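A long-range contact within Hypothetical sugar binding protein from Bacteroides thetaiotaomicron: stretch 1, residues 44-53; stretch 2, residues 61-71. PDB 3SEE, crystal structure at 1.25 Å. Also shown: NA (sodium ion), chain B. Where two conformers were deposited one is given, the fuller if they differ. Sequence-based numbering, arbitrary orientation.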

# COMPACT_ATOMS: atom_id res chain seq x y z
N ASP A 44 3.24 -20.01 -5.75
CA ASP A 44 1.95 -20.67 -5.71
C ASP A 44 1.73 -21.27 -4.33
O ASP A 44 2.56 -22.01 -3.82
CB ASP A 44 1.91 -21.75 -6.79
CG ASP A 44 0.63 -22.54 -6.76
OD1 ASP A 44 0.58 -23.55 -6.00
OD2 ASP A 44 -0.33 -22.14 -7.46
N GLY A 45 0.57 -20.96 -3.75
CA GLY A 45 0.15 -21.50 -2.47
C GLY A 45 0.46 -20.66 -1.26
O GLY A 45 -0.04 -20.95 -0.17
N VAL A 46 1.26 -19.60 -1.40
CA VAL A 46 1.66 -18.79 -0.25
C VAL A 46 0.53 -17.89 0.26
O VAL A 46 0.26 -17.86 1.47
CB VAL A 46 2.91 -17.95 -0.61
CG1 VAL A 46 3.20 -16.87 0.46
CG2 VAL A 46 4.15 -18.87 -0.77
N THR A 47 -0.12 -17.16 -0.64
CA THR A 47 -1.21 -16.27 -0.25
C THR A 47 -2.29 -16.29 -1.31
O THR A 47 -2.06 -16.65 -2.47
CB THR A 47 -0.68 -14.84 0.08
OG1 THR A 47 -1.77 -13.98 0.45
CG2 THR A 47 0.06 -14.23 -1.10
N THR A 48 -3.50 -15.91 -0.90
CA THR A 48 -4.60 -15.70 -1.84
C THR A 48 -5.21 -14.36 -1.52
O THR A 48 -5.56 -14.08 -0.37
CB THR A 48 -5.66 -16.79 -1.68
OG1 THR A 48 -5.05 -18.05 -2.00
CG2 THR A 48 -6.88 -16.56 -2.59
N ILE A 49 -5.32 -13.51 -2.55
CA ILE A 49 -5.96 -12.21 -2.44
C ILE A 49 -7.18 -12.27 -3.34
O ILE A 49 -7.03 -12.50 -4.54
CB ILE A 49 -5.00 -11.08 -2.86
CG1 ILE A 49 -3.77 -11.05 -1.95
CG2 ILE A 49 -5.71 -9.73 -2.83
CD1 ILE A 49 -2.69 -10.04 -2.31
N ALA A 50 -8.36 -12.03 -2.78
CA ALA A 50 -9.59 -12.20 -3.52
C ALA A 50 -10.70 -11.32 -2.98
O ALA A 50 -10.73 -10.98 -1.79
CB ALA A 50 -10.06 -13.68 -3.51
N TRP A 51 -11.64 -11.01 -3.86
CA TRP A 51 -12.86 -10.29 -3.52
C TRP A 51 -13.83 -11.19 -2.80
O TRP A 51 -13.88 -12.40 -3.04
CB TRP A 51 -13.50 -9.79 -4.82
CG TRP A 51 -14.72 -8.97 -4.68
CD1 TRP A 51 -14.79 -7.63 -4.48
CD2 TRP A 51 -16.07 -9.42 -4.84
NE1 TRP A 51 -16.09 -7.21 -4.44
CE2 TRP A 51 -16.90 -8.29 -4.69
CE3 TRP A 51 -16.66 -10.66 -5.09
CZ2 TRP A 51 -18.29 -8.37 -4.81
CZ3 TRP A 51 -18.05 -10.73 -5.21
CH2 TRP A 51 -18.83 -9.60 -5.06
N GLU A 52 -14.61 -10.62 -1.89
CA GLU A 52 -15.61 -11.37 -1.14
C GLU A 52 -16.78 -10.48 -0.77
O GLU A 52 -16.64 -9.27 -0.63
CB GLU A 52 -15.01 -11.91 0.15
CG GLU A 52 -14.59 -10.79 1.09
CD GLU A 52 -14.09 -11.25 2.44
OE1 GLU A 52 -14.22 -12.43 2.80
OE2 GLU A 52 -13.60 -10.38 3.18
N GLN A 53 -17.93 -11.12 -0.56
CA GLN A 53 -19.05 -10.49 0.12
C GLN A 53 -19.02 -11.00 1.57
O GLN A 53 -18.95 -12.21 1.82
CB GLN A 53 -20.34 -10.80 -0.61
CG GLN A 53 -20.28 -10.18 -1.99
CD GLN A 53 -21.60 -10.01 -2.60
OE1 GLN A 53 -22.19 -10.98 -3.04
NE2 GLN A 53 -22.09 -8.77 -2.65
NA NA B . -3.11 -18.63 -3.25
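Stretch 2, residues 61-71: NAMKIDNSGAE

Stretch 2 lies beside stretch 1 as its antiparallel neighbour: strand 61-66 runs against strand 48-53, their N-to-C directions 157° apart and their axes 4.6 Å apart at closest approach. Asn-61 faces Gln-53, and the register proceeds through Ala-62/Glu-52, Met-63/Trp-51, Lys-64/Ala-50 and Ile-65/Ile-49 to Asp-66/Thr-48. Beyond the strand, a type I turn from Asn-67 to Ala-70 is closed by Ala-70 N to Asn-67 O (3.1 Å).

Backbone hydrogen bonds come in reciprocal pairs: Thr-48 N to Asp-66 O 3.0 Å and Asp-66 N to Thr-48 O 2.9 Å; Ala-50 N to Lys-64 O 3.0 Å and Lys-64 N to Ala-50 O 2.8 Å; Glu-52 N to Ala-62 O 2.9 Å and Ala-62 N to Glu-52 O 3.0 Å. The intervening pairs bring their CA atoms closer, Ile-49 CA to Ile-65 CA being 4.5 Å, and Ile-49 CA makes a CA-H...O contact with Lys-64 O (3.2 Å).

Apolar contacts gather on the face carrying Ile-49, Trp-51, Met-63 and Ile-65. Ile-65 CG2 packs on Ile-49 CG1 (4.0 Å), and selenomethionine Met-63 reaches Ile-49 CG2 with CE (4.2 Å) and Trp-51 CB with SE (3.9 Å), its selenium lying at the indole edge. On this same face Gln-53 NE2 donates to Asn-61 OD1 (3.0 Å).

On the other face, Glu-52 OE1 and Lys-64 NZ form a long salt bridge (3.7 Å), reinforced by water 3, which lies 2.9 Å from Glu-52 OE1 and 2.6 Å from Lys-64 NZ.

At the turn, Gly-69 CA approaches Gly-45 O (3.4 Å); a CB on Gly-69 would clash with that oxygen. Water 1 links Gly-69 N (2.9 Å) to Asp-66 O (2.8 Å). Thr-47 OG1 lies 2.7 Å from Asn-67 OD1, while Val-46 CG1 meets Ala-70 CB (3.8 Å).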

# COMPACT_ATOMS: atom_id res chain seq x y z
N ASN A 61 -18.83 -5.65 1.05
CA ASN A 61 -17.87 -6.20 0.10
C ASN A 61 -16.48 -5.80 0.58
O ASN A 61 -16.30 -4.75 1.17
CB ASN A 61 -18.08 -5.61 -1.30
CG ASN A 61 -19.53 -5.71 -1.75
OD1 ASN A 61 -19.94 -6.72 -2.27
ND2 ASN A 61 -20.28 -4.63 -1.56
N ALA A 62 -15.49 -6.65 0.31
CA ALA A 62 -14.13 -6.45 0.79
C ALA A 62 -13.16 -7.24 -0.05
O ALA A 62 -13.56 -8.14 -0.82
CB ALA A 62 -14.03 -6.87 2.25
N MSE A 63 -11.88 -6.93 0.12
CA MSE A 63 -10.80 -7.78 -0.38
C MSE A 63 -10.21 -8.52 0.80
O MSE A 63 -9.99 -7.92 1.86
CB MSE A 63 -9.70 -6.97 -1.02
CG MSE A 63 -10.20 -6.13 -2.21
SE MSE A 63 -10.91 -7.13 -3.68
CE MSE A 63 -9.36 -8.14 -4.19
N LYS A 64 -9.93 -9.81 0.65
CA LYS A 64 -9.31 -10.62 1.69
C LYS A 64 -7.90 -11.00 1.25
O LYS A 64 -7.72 -11.55 0.16
CB LYS A 64 -10.14 -11.87 1.97
CG LYS A 64 -9.55 -12.74 3.07
CD LYS A 64 -10.28 -14.05 3.23
CE LYS A 64 -11.55 -13.83 4.02
NZ LYS A 64 -12.20 -15.09 4.49
N ILE A 65 -6.94 -10.72 2.11
CA ILE A 65 -5.54 -11.10 1.93
C ILE A 65 -5.28 -12.24 2.91
O ILE A 65 -5.16 -12.03 4.12
CB ILE A 65 -4.56 -9.95 2.19
CG1 ILE A 65 -4.89 -8.75 1.30
CG2 ILE A 65 -3.10 -10.44 1.99
CD1 ILE A 65 -4.03 -7.50 1.58
N ASP A 66 -5.23 -13.45 2.39
CA ASP A 66 -5.20 -14.67 3.21
C ASP A 66 -3.83 -15.32 3.13
O ASP A 66 -3.51 -15.94 2.11
CB ASP A 66 -6.31 -15.62 2.76
CG ASP A 66 -6.39 -16.90 3.57
OD1 ASP A 66 -5.47 -17.22 4.33
OD2 ASP A 66 -7.41 -17.60 3.38
N ASN A 67 -3.02 -15.14 4.17
CA ASN A 67 -1.67 -15.73 4.24
C ASN A 67 -1.62 -17.05 5.00
O ASN A 67 -0.58 -17.42 5.51
CB ASN A 67 -0.70 -14.73 4.89
CG ASN A 67 -0.46 -13.49 4.09
OD1 ASN A 67 -0.90 -13.34 2.97
ND2 ASN A 67 0.25 -12.56 4.70
N SER A 68 -2.75 -17.76 5.03
CA SER A 68 -2.75 -19.11 5.66
C SER A 68 -1.69 -20.05 5.09
O SER A 68 -1.11 -20.87 5.82
CB SER A 68 -4.13 -19.76 5.49
OG SER A 68 -5.05 -19.01 6.22
N GLY A 69 -1.43 -19.97 3.80
CA GLY A 69 -0.45 -20.85 3.16
C GLY A 69 1.00 -20.47 3.35
O GLY A 69 1.89 -21.20 2.88
N ALA A 70 1.28 -19.34 4.02
CA ALA A 70 2.63 -18.81 4.02
C ALA A 70 3.57 -19.48 5.05
O ALA A 70 3.19 -19.72 6.18
CB ALA A 70 2.59 -17.29 4.20
N GLU A 71 4.79 -19.77 4.65
CA GLU A 71 5.82 -20.25 5.58
C GLU A 71 6.64 -19.09 6.15
O GLU A 71 7.33 -19.25 7.16
CB GLU A 71 6.76 -21.26 4.88
CG GLU A 71 6.09 -22.61 4.55
CD GLU A 71 6.93 -23.51 3.63
OE1 GLU A 71 8.06 -23.11 3.24
OE2 GLU A 71 6.45 -24.62 3.32
O HOH W 1 -3.11 -18.70 1.74
O HOH W 2 -13.69 -15.00 1.62
O HOH W 3 -14.38 -13.96 5.24
O HOH W 4 -2.60 -19.64 -1.08
O HOH W 5 -3.75 -20.77 -3.99